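PDB 4ZGS: putative D-lactate dehydrogenase from Chlamydomonas reinhardtii, which probably reduces pyruvate to D-lactate with a nicotinamide dinucleotide as cofactor, as a member of the D-isomer specific 2-hydroxyacid dehydrogenase family. Local coordinates for residues Asp88-Ala92 with Ser93-Glu97; Ala111-Arg115 with Val116-Ala120; Phe301-Asp304 with His305-Asp309. All blocks are in the same frame, centred on the assembly; numbering follows the deposited sequence.

How the interactions relate
Interactions 1 and 2 are neighbours, their centres about 10 Å apart, and they touch: A90 and A92 of the first pack on V116 and D117 of the second. Both are loop-to-helix junctions of the domain built on the five-stranded parallel sheet; interaction 1 follows strand 81-84 and opens helix 92-101, while interaction 2 follows strand 105-108 and opens helix 118-124. Interaction 3 comes last along the chain, in the long loop after strand 286-291 of the six-stranded, nucleotide-binding sheet. Its centre lies about 23 and 24 Å from theirs, with about 7 Å between nearest atoms. The first two thus shape one domain, and the third lies where subunits of the tetrameric assembly meet.

Interaction 1. Residues Asp88-Ala92 with Ser93-Glu97; sequences DRADA and SVIKE
D91 and S93 meet through a single carboxylate oxygen: S93 OG donates to D91 OD1 at 2.8 Å, reaching it on the syn side but 32° out of the carboxylate plane. The same oxygen draws in two backbone amides of the new helix turn, both weakly, with S93 N at 3.2 Å from D91 OD1 and V94 N at 3.3 Å from D91 OD1. The bond from V94 N is the straighter of these two, at 156°. The grip depends on the first torsion of D91, which sets CG between its own N and carbonyl carbon (chi1 56°) and brings the carboxylate back over the start of the helix. S93 OG takes the equivalent position on its own residue, which carries the hydroxyl to the acid. The negative charge beside these N-H groups would be expected to suit the positive end of the helix dipole. An alanine in place of D91 would probably leave the amides of S93 and V94 without this acceptor and set the S93 hydroxyl free to turn.

Beneath the polar cap lies an apolar layer. A90 CB rests against I95 CG1 at 3.8 Å; the nearer approaches of V94 CG2 and of the isoleucine tip to A90 are doubtful. I95 packs onward against A120 and C121 of helix 118-124. Further back, the D88 carboxylate bonds to S41 and to the backbone of L68 and F85, tying down the incoming chain. D91 is thus the N-cap of helix 92-101, with A90 and I95 at the positions of a hydrophobic staple, where a loop leaves strand 81-84 in a parallel alpha/beta sheet of flavodoxin-like strand order, 2-1-3-4-5.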
ATOM      1  N   ASP A  88       8.577  21.759  17.663  1.00 81.43           N
ATOM      2  CA  ASP A  88       8.116  23.147  17.917  1.00 71.26           C
ATOM      3  C   ASP A  88       9.219  24.202  17.798  1.00 75.23           C
ATOM      4  O   ASP A  88      10.357  23.914  18.120  1.00 68.60           O
ATOM      5  CB  ASP A  88       7.475  23.204  19.294  1.00 56.25           C
ATOM      6  CG  ASP A  88       6.142  22.486  19.330  1.00 56.52           C
ATOM      7  OD1 ASP A  88       5.265  22.775  18.478  1.00 57.02           O
ATOM      8  OD2 ASP A  88       5.997  21.575  20.179  1.00 55.96           O
ATOM      9  N   ARG A  89       8.920  25.428  17.368  1.00 84.02           N
ATOM     10  CA  ARG A  89      10.015  26.409  17.305  1.00 90.78           C
ATOM     11  C   ARG A  89      10.156  27.203  18.584  1.00 90.00           C
ATOM     12  O   ARG A  89       9.193  27.833  19.022  1.00 94.75           O
ATOM     13  CB  ARG A  89       9.798  27.462  16.196  1.00101.14           C
ATOM     14  CG  ARG A  89      10.015  27.132  14.741  1.00109.10           C
ATOM     15  CD  ARG A  89       9.684  28.321  13.828  1.00115.57           C
ATOM     16  NE  ARG A  89       9.641  27.864  12.438  1.00121.02           N
ATOM     17  CZ  ARG A  89       9.305  28.597  11.364  1.00130.69           C
ATOM     18  NH1 ARG A  89       8.967  29.900  11.454  1.00134.67           N
ATOM     19  NH2 ARG A  89       9.312  28.015  10.157  1.00136.35           N
ATOM     20  N   ALA A  90      11.334  27.149  19.207  1.00101.40           N
ATOM     21  CA  ALA A  90      11.810  28.309  19.940  1.00101.77           C
ATOM     22  C   ALA A  90      13.180  28.654  19.377  1.00102.83           C
ATOM     23  O   ALA A  90      14.190  28.166  19.866  1.00105.20           O
ATOM     24  CB  ALA A  90      11.889  28.045  21.437  1.00 95.87           C
ATOM     25  N   ASP A  91      13.222  29.572  18.423  1.00100.39           N
ATOM     26  CA  ASP A  91      14.479  30.142  17.970  1.00 95.85           C
ATOM     27  C   ASP A  91      14.493  31.478  18.678  1.00 88.92           C
ATOM     28  O   ASP A  91      13.556  31.763  19.414  1.00 90.80           O
ATOM     29  CB  ASP A  91      14.577  30.232  16.441  1.00 99.33           C
ATOM     30  CG  ASP A  91      13.437  31.016  15.807  1.00104.10           C
ATOM     31  OD1 ASP A  91      12.686  31.697  16.528  1.00105.04           O
ATOM     32  OD2 ASP A  91      13.302  30.960  14.563  1.00109.68           O
ATOM     33  N   ALA A  92      15.481  32.323  18.436  1.00 84.69           N
ATOM     34  CA  ALA A  92      15.582  33.537  19.233  1.00 87.79           C
ATOM     35  C   ALA A  92      14.332  34.424  19.150  1.00 93.31           C
ATOM     36  O   ALA A  92      14.010  35.131  20.104  1.00 90.69           O
ATOM     37  CB  ALA A  92      16.812  34.316  18.829  1.00 88.38           C
ATOM     38  N   SER A  93      13.614  34.366  18.032  1.00104.46           N
ATOM     39  CA  SER A  93      12.468  35.262  17.823  1.00112.63           C
ATOM     40  C   SER A  93      11.168  34.839  18.541  1.00120.58           C
ATOM     41  O   SER A  93      10.443  35.704  19.039  1.00121.28           O
ATOM     42  CB  SER A  93      12.187  35.432  16.322  1.00111.07           C
ATOM     43  OG  SER A  93      11.759  34.225  15.723  1.00107.59           O
ATOM     44  N   VAL A  94      10.863  33.541  18.616  1.00111.49           N
ATOM     45  CA  VAL A  94       9.605  33.141  19.258  1.00104.21           C
ATOM     46  C   VAL A  94       9.715  33.186  20.786  1.00 94.98           C
ATOM     47  O   VAL A  94       8.702  33.357  21.473  1.00 92.14           O
ATOM     48  CB  VAL A  94       9.124  31.718  18.842  1.00 77.59           C
ATOM     49  CG1 VAL A  94       8.937  31.616  17.336  1.00 87.40           C
ATOM     50  CG2 VAL A  94      10.083  30.662  19.306  1.00 75.38           C
ATOM     51  N   ILE A  95      10.935  33.076  21.317  1.00 88.30           N
ATOM     52  CA  ILE A  95      11.138  33.196  22.759  1.00 82.10           C
ATOM     53  C   ILE A  95      10.794  34.631  23.136  1.00 84.89           C
ATOM     54  O   ILE A  95      10.375  34.914  24.257  1.00 84.33           O
ATOM     55  CB  ILE A  95      12.567  32.829  23.213  1.00 81.85           C
ATOM     56  CG1 ILE A  95      12.742  31.306  23.263  1.00 81.50           C
ATOM     57  CG2 ILE A  95      12.809  33.321  24.631  1.00 79.37           C
ATOM     58  CD1 ILE A  95      13.457  30.691  22.077  1.00 81.21           C
ATOM     59  N   LYS A  96      10.943  35.538  22.178  1.00 88.97           N
ATOM     60  CA  LYS A  96      10.710  36.935  22.472  1.00 90.08           C
ATOM     61  C   LYS A  96       9.219  37.120  22.667  1.00 91.50           C
ATOM     62  O   LYS A  96       8.789  37.814  23.582  1.00 89.12           O
ATOM     63  CB  LYS A  96      11.221  37.836  21.340  1.00 91.90           C
ATOM     64  CG  LYS A  96      11.202  39.324  21.673  1.00 95.64           C
ATOM     65  CD  LYS A  96      11.837  40.179  20.567  1.00 99.59           C
ATOM     66  CE  LYS A  96      11.853  41.657  20.951  1.00 99.79           C
ATOM     67  NZ  LYS A  96      12.495  42.527  19.923  1.00102.04           N
ATOM     68  N   GLU A  97       8.422  36.436  21.857  1.00 95.01           N
ATOM     69  CA  GLU A  97       6.987  36.634  21.951  1.00 99.86           C
ATOM     70  C   GLU A  97       6.347  35.851  23.080  1.00 91.37           C
ATOM     71  O   GLU A  97       5.394  36.325  23.700  1.00 88.14           O
ATOM     72  CB  GLU A  97       6.329  36.243  20.619  1.00110.33           C
ATOM     73  CG  GLU A  97       6.744  37.152  19.487  1.00122.34           C
ATOM     74  CD  GLU A  97       6.523  38.587  19.845  1.00128.80           C
ATOM     75  OE1 GLU A  97       5.432  38.881  20.366  1.00132.79           O
ATOM     76  OE2 GLU A  97       7.444  39.410  19.651  1.00131.45           O
TER

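Interaction 2. Residues Ala111-Arg115 with Val116-Ala120; sequences AGFDR and VDLHA
F113 touches V116 at the root of its side chain and L118 farther out. Its CB lies 3.9 Å from V116 CG1, a methyl that sits between its own N and carbonyl carbon (chi1 70°) and therefore leans back toward the phenylalanine. From CB the chain turns so that CG falls between the backbone N and carbonyl carbon of F113 (chi1 50°), which swings the ring toward helix 118-124. There the ring carbon CD2 of F113 comes within 4.1 Å of L118 CD1, a loose and slanting contact. The F113 side chain also packs on R130 and V368, and it is about 10 Å from the bound NAD.

The backbone beneath is drawn round by a type I beta turn from F113 to V116. V116 N donates to F113 O at 2.9 Å, and it does so from above the carbonyl plane, 49° out of it. Past the turn, D117 caps the helix. Its OD1 accepts from H119 N at 2.8 Å, approached on the anti side, and more weakly from A120 N at 3.0 Å from D117 OD1.

Little of the side-chain contact is polar. The turn is fixed by a backbone bond that uses no side-chain atom, whereas F113, V116 and L118 add apolar contact that carries no direction. Hydrogen bonding by side chains is concentrated on D117, whose negative charge probably interacts favourably with the N-terminal amides of the helix.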
ATOM      1  N   ALA A 111      13.323  14.828  25.289  1.00 61.21           N
ATOM      2  CA  ALA A 111      14.648  15.073  25.831  1.00 68.32           C
ATOM      3  C   ALA A 111      15.470  16.031  24.991  1.00 75.95           C
ATOM      4  O   ALA A 111      16.440  16.594  25.482  1.00 78.63           O
ATOM      5  CB  ALA A 111      15.410  13.736  25.954  1.00 70.84           C
ATOM      6  N   GLY A 112      15.065  16.258  23.743  1.00 80.69           N
ATOM      7  CA  GLY A 112      15.765  17.218  22.906  1.00 82.27           C
ATOM      8  C   GLY A 112      15.398  18.663  23.166  1.00 82.43           C
ATOM      9  O   GLY A 112      14.240  19.055  23.020  1.00 83.22           O
ATOM     10  N   PHE A 113      16.403  19.456  23.523  1.00 85.64           N
ATOM     11  CA  PHE A 113      16.305  20.914  23.606  1.00 85.51           C
ATOM     12  C   PHE A 113      16.973  21.603  22.413  1.00 94.44           C
ATOM     13  O   PHE A 113      17.066  22.826  22.356  1.00 97.95           O
ATOM     14  CB  PHE A 113      16.876  21.424  24.938  1.00 78.62           C
ATOM     15  CG  PHE A 113      18.235  20.886  25.280  1.00 75.94           C
ATOM     16  CD1 PHE A 113      18.394  19.578  25.709  1.00 74.33           C
ATOM     17  CD2 PHE A 113      19.355  21.698  25.202  1.00 79.78           C
ATOM     18  CE1 PHE A 113      19.655  19.086  26.041  1.00 74.31           C
ATOM     19  CE2 PHE A 113      20.617  21.211  25.532  1.00 79.73           C
ATOM     20  CZ  PHE A 113      20.765  19.905  25.946  1.00 75.67           C
ATOM     21  N   ASP A 114      17.450  20.793  21.481  1.00102.41           N
ATOM     22  CA  ASP A 114      18.283  21.243  20.373  1.00112.77           C
ATOM     23  C   ASP A 114      17.692  22.473  19.652  1.00111.44           C
ATOM     24  O   ASP A 114      18.420  23.379  19.250  1.00111.96           O
ATOM     25  CB  ASP A 114      18.480  20.074  19.397  1.00117.70           C
ATOM     26  CG  ASP A 114      19.820  20.117  18.681  1.00127.94           C
ATOM     27  OD1 ASP A 114      20.652  20.995  18.997  1.00134.71           O
ATOM     28  OD2 ASP A 114      20.057  19.239  17.826  1.00130.20           O
ATOM     29  N   ARG A 115      16.380  22.487  19.464  1.00106.42           N
ATOM     30  CA  ARG A 115      15.727  23.577  18.747  1.00103.82           C
ATOM     31  C   ARG A 115      15.378  24.821  19.581  1.00100.56           C
ATOM     32  O   ARG A 115      15.075  25.862  19.016  1.00105.56           O
ATOM     33  CB  ARG A 115      14.482  23.040  18.054  1.00108.06           C
ATOM     34  CG  ARG A 115      13.739  24.041  17.191  1.00116.41           C
ATOM     35  CD  ARG A 115      12.691  23.271  16.380  1.00123.81           C
ATOM     36  NE  ARG A 115      11.616  24.093  15.832  1.00135.20           N
ATOM     37  CZ  ARG A 115      10.759  23.655  14.916  1.00143.04           C
ATOM     38  NH1 ARG A 115      10.885  22.434  14.421  1.00144.63           N
ATOM     39  NH2 ARG A 115       9.781  24.428  14.491  1.00146.06           N
ATOM     40  N   VAL A 116      15.434  24.739  20.906  1.00 99.32           N
ATOM     41  CA  VAL A 116      15.169  25.938  21.700  1.00 93.20           C
ATOM     42  C   VAL A 116      16.444  26.731  21.883  1.00 87.99           C
ATOM     43  O   VAL A 116      17.510  26.161  22.088  1.00 83.54           O
ATOM     44  CB  VAL A 116      14.580  25.610  23.096  1.00 75.77           C
ATOM     45  CG1 VAL A 116      15.617  24.958  23.967  1.00 78.35           C
ATOM     46  CG2 VAL A 116      14.077  26.877  23.769  1.00 75.21           C
ATOM     47  N   ASP A 117      16.308  28.055  21.855  1.00 90.85           N
ATOM     48  CA  ASP A 117      17.444  28.943  22.038  1.00 95.23           C
ATOM     49  C   ASP A 117      17.510  29.344  23.504  1.00 91.23           C
ATOM     50  O   ASP A 117      16.677  30.112  23.989  1.00 89.25           O
ATOM     51  CB  ASP A 117      17.306  30.172  21.119  1.00 96.98           C
ATOM     52  CG  ASP A 117      18.486  31.134  21.218  1.00105.35           C
ATOM     53  OD1 ASP A 117      19.367  30.941  22.082  1.00105.98           O
ATOM     54  OD2 ASP A 117      18.534  32.094  20.417  1.00112.07           O
ATOM     55  N   LEU A 118      18.560  28.873  24.174  1.00 90.02           N
ATOM     56  CA  LEU A 118      18.713  29.056  25.614  1.00 88.67           C
ATOM     57  C   LEU A 118      19.376  30.376  25.888  1.00 98.20           C
ATOM     58  O   LEU A 118      19.335  30.877  27.007  1.00 98.77           O
ATOM     59  CB  LEU A 118      19.544  27.923  26.225  1.00 82.34           C
ATOM     60  CG  LEU A 118      19.094  26.475  26.029  1.00 75.18           C
ATOM     61  CD1 LEU A 118      20.150  25.523  26.561  1.00 74.15           C
ATOM     62  CD2 LEU A 118      17.776  26.236  26.739  1.00 70.44           C
ATOM     63  N   HIS A 119      19.988  30.939  24.850  1.00107.02           N
ATOM     64  CA  HIS A 119      20.609  32.251  24.967  1.00117.91           C
ATOM     65  C   HIS A 119      19.508  33.292  24.871  1.00117.14           C
ATOM     66  O   HIS A 119      19.623  34.382  25.428  1.00119.61           O
ATOM     67  CB  HIS A 119      21.691  32.480  23.897  1.00129.92           C
ATOM     68  CG  HIS A 119      22.923  31.640  24.074  1.00137.82           C
ATOM     69  ND1 HIS A 119      23.217  30.978  25.249  1.00139.98           N
ATOM     70  CD2 HIS A 119      23.960  31.391  23.237  1.00143.93           C
ATOM     71  CE1 HIS A 119      24.367  30.340  25.120  1.00143.32           C
ATOM     72  NE2 HIS A 119      24.840  30.577  23.908  1.00146.00           N
ATOM     73  N   ALA A 120      18.427  32.943  24.177  1.00114.04           N
ATOM     74  CA  ALA A 120      17.285  33.839  24.097  1.00110.26           C
ATOM     75  C   ALA A 120      16.444  33.744  25.370  1.00 98.04           C
ATOM     76  O   ALA A 120      15.978  34.762  25.895  1.00 92.14           O
ATOM     77  CB  ALA A 120      16.440  33.520  22.867  1.00109.96           C
TER

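Interaction 3. Residues Phe301-Asp304 with His305-Asp309; sequences FFVD and HTKFD
D304 and T306 form the tight part of the contact. T306 OG1 donates to D304 OD1 at 2.5 Å along the syn lone pair, and T306 N reaches D304 OD1 at 2.8 Å from above the carboxylate plane. Two donors thus grip one oxygen and fix the rotation of the acid. The hydroxyl gets there because OG1 stands between the threonine's own N and carbonyl carbon (chi1 75°). The bond from T306 N to the side chain two residues back closes an Asx turn, and it leads the chain into the 3-10 segment 305-307, within the long loop that follows strand 286-291 of the nucleotide-binding sheet.

The other side is looser and mainly apolar. V303 CG1 lies over one face of the H305 ring, 3.9 Å from its centroid and 17° off the normal, a CH-pi contact. V303 CG1 also meets the F308 ring at its edge, 4.0 Å from F308 CE2. The imidazole is held from elsewhere, as H305 NE2 bonds to L300 O, and its ring meets Y166 of a second subunit. K307 N makes a long, weak but nearly straight bond to D304 O, 3.4 Å. The lysine chain bends at its end (chi4 74°), where NZ makes a weak bond to Q44 of a fourth subunit, whereas T306 O is bonded by R160 of a third.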
ATOM      1  N   PHE A 301      10.701  14.762   9.572  1.00 62.58           N
ATOM      2  CA  PHE A 301       9.935  13.909  10.487  1.00 62.30           C
ATOM      3  C   PHE A 301       8.822  14.616  11.291  1.00 58.76           C
ATOM      4  O   PHE A 301       8.802  15.839  11.453  1.00 53.76           O
ATOM      5  CB  PHE A 301      10.869  13.181  11.444  1.00 63.44           C
ATOM      6  CG  PHE A 301      11.486  11.939  10.869  1.00 66.88           C
ATOM      7  CD1 PHE A 301      12.224  11.985   9.696  1.00 72.58           C
ATOM      8  CD2 PHE A 301      11.316  10.706  11.501  1.00 72.11           C
ATOM      9  CE1 PHE A 301      12.803  10.816   9.168  1.00 75.89           C
ATOM     10  CE2 PHE A 301      11.891   9.539  10.984  1.00 72.67           C
ATOM     11  CZ  PHE A 301      12.634   9.596   9.818  1.00 71.46           C
ATOM     12  N   PHE A 302       7.898  13.804  11.791  1.00 57.84           N
ATOM     13  CA  PHE A 302       6.748  14.267  12.565  1.00 54.17           C
ATOM     14  C   PHE A 302       5.774  15.126  11.755  1.00 45.32           C
ATOM     15  O   PHE A 302       4.920  15.810  12.311  1.00 51.93           O
ATOM     16  CB  PHE A 302       7.211  15.085  13.764  1.00 54.09           C
ATOM     17  CG  PHE A 302       8.342  14.479  14.544  1.00 53.53           C
ATOM     18  CD1 PHE A 302       8.137  13.359  15.334  1.00 50.86           C
ATOM     19  CD2 PHE A 302       9.598  15.069  14.529  1.00 55.40           C
ATOM     20  CE1 PHE A 302       9.172  12.823  16.073  1.00 61.82           C
ATOM     21  CE2 PHE A 302      10.635  14.546  15.275  1.00 62.12           C
ATOM     22  CZ  PHE A 302      10.427  13.421  16.051  1.00 63.68           C
ATOM     23  N   VAL A 303       5.857  15.020  10.443  1.00 40.14           N
ATOM     24  CA  VAL A 303       4.942  15.709   9.556  1.00 43.83           C
ATOM     25  C   VAL A 303       4.335  14.693   8.597  1.00 49.40           C
ATOM     26  O   VAL A 303       5.038  13.812   8.092  1.00 43.48           O
ATOM     27  CB  VAL A 303       5.618  16.794   8.724  1.00 44.20           C
ATOM     28  CG1 VAL A 303       4.614  17.341   7.722  1.00 43.41           C
ATOM     29  CG2 VAL A 303       6.169  17.903   9.601  1.00 40.00           C
ATOM     30  N   ASP A 304       3.033  14.799   8.355  1.00 47.11           N
ATOM     31  CA  ASP A 304       2.462  14.022   7.283  1.00 44.56           C
ATOM     32  C   ASP A 304       2.476  14.875   6.024  1.00 43.84           C
ATOM     33  O   ASP A 304       1.630  15.730   5.846  1.00 52.79           O
ATOM     34  CB  ASP A 304       1.028  13.598   7.609  1.00 46.71           C
ATOM     35  CG  ASP A 304       0.335  12.937   6.419  1.00 54.80           C
ATOM     36  OD1 ASP A 304       1.006  12.595   5.418  1.00 55.44           O
ATOM     37  OD2 ASP A 304      -0.895  12.783   6.468  1.00 62.75           O
ATOM     38  N   HIS A 305       3.381  14.570   5.111  1.00 42.01           N
ATOM     39  CA  HIS A 305       3.523  15.363   3.888  1.00 36.48           C
ATOM     40  C   HIS A 305       2.447  15.026   2.857  1.00 32.53           C
ATOM     41  O   HIS A 305       2.369  15.695   1.843  1.00 39.91           O
ATOM     42  CB  HIS A 305       4.906  15.173   3.264  1.00 38.14           C
ATOM     43  CG  HIS A 305       6.023  15.570   4.179  1.00 42.85           C
ATOM     44  ND1 HIS A 305       6.394  16.881   4.377  1.00 48.20           N
ATOM     45  CD2 HIS A 305       6.844  14.827   4.958  1.00 41.45           C
ATOM     46  CE1 HIS A 305       7.394  16.934   5.239  1.00 46.15           C
ATOM     47  NE2 HIS A 305       7.691  15.700   5.602  1.00 46.75           N
ATOM     48  N   THR A 306       1.653  13.985   3.103  1.00 32.09           N
ATOM     49  CA  THR A 306       0.577  13.595   2.198  1.00 35.96           C
ATOM     50  C   THR A 306      -0.591  14.593   2.242  1.00 39.38           C
ATOM     51  O   THR A 306      -1.499  14.548   1.405  1.00 43.22           O
ATOM     52  CB  THR A 306       0.010  12.197   2.489  1.00 31.86           C
ATOM     53  OG1 THR A 306      -0.810  12.249   3.668  1.00 46.77           O
ATOM     54  CG2 THR A 306       1.108  11.195   2.639  1.00 35.33           C
ATOM     55  N   LYS A 307      -0.589  15.462   3.235  1.00 37.76           N
ATOM     56  CA  LYS A 307      -1.639  16.467   3.323  1.00 41.03           C
ATOM     57  C   LYS A 307      -1.347  17.657   2.407  1.00 43.90           C
ATOM     58  O   LYS A 307      -2.206  18.470   2.179  1.00 49.62           O
ATOM     59  CB  LYS A 307      -1.807  16.914   4.778  1.00 43.66           C
ATOM     60  CG  LYS A 307      -0.631  17.712   5.329  1.00 54.29           C
ATOM     61  CD  LYS A 307      -0.835  17.960   6.831  1.00 64.62           C
ATOM     62  CE  LYS A 307       0.401  18.517   7.534  1.00 73.83           C
ATOM     63  NZ  LYS A 307       0.646  19.945   7.217  1.00 80.23           N
ATOM     64  N   PHE A 308      -0.138  17.740   1.873  1.00 36.50           N
ATOM     65  CA  PHE A 308       0.234  18.841   0.987  1.00 35.35           C
ATOM     66  C   PHE A 308       0.084  18.448  -0.503  1.00 49.32           C
ATOM     67  O   PHE A 308       0.299  17.283  -0.904  1.00 50.01           O
ATOM     68  CB  PHE A 308       1.678  19.286   1.240  1.00 35.80           C
ATOM     69  CG  PHE A 308       1.940  19.821   2.633  1.00 40.58           C
ATOM     70  CD1 PHE A 308       1.505  21.080   3.019  1.00 48.53           C
ATOM     71  CD2 PHE A 308       2.641  19.033   3.571  1.00 43.11           C
ATOM     72  CE1 PHE A 308       1.772  21.561   4.322  1.00 42.09           C
ATOM     73  CE2 PHE A 308       2.909  19.497   4.834  1.00 41.06           C
ATOM     74  CZ  PHE A 308       2.476  20.755   5.214  1.00 45.02           C
ATOM     75  N   ASP A 309      -0.270  19.421  -1.331  1.00 45.72           N
ATOM     76  CA  ASP A 309      -0.179  19.212  -2.763  1.00 47.69           C
ATOM     77  C   ASP A 309       1.240  18.821  -3.149  1.00 44.03           C
ATOM     78  O   ASP A 309       2.200  19.395  -2.636  1.00 51.28           O
ATOM     79  CB  ASP A 309      -0.576  20.475  -3.513  1.00 56.52           C
ATOM     80  CG  ASP A 309      -0.518  20.288  -5.006  1.00 68.37           C
ATOM     81  OD1 ASP A 309      -1.547  19.856  -5.573  1.00 73.25           O
ATOM     82  OD2 ASP A 309       0.559  20.536  -5.597  1.00 67.73           O
TER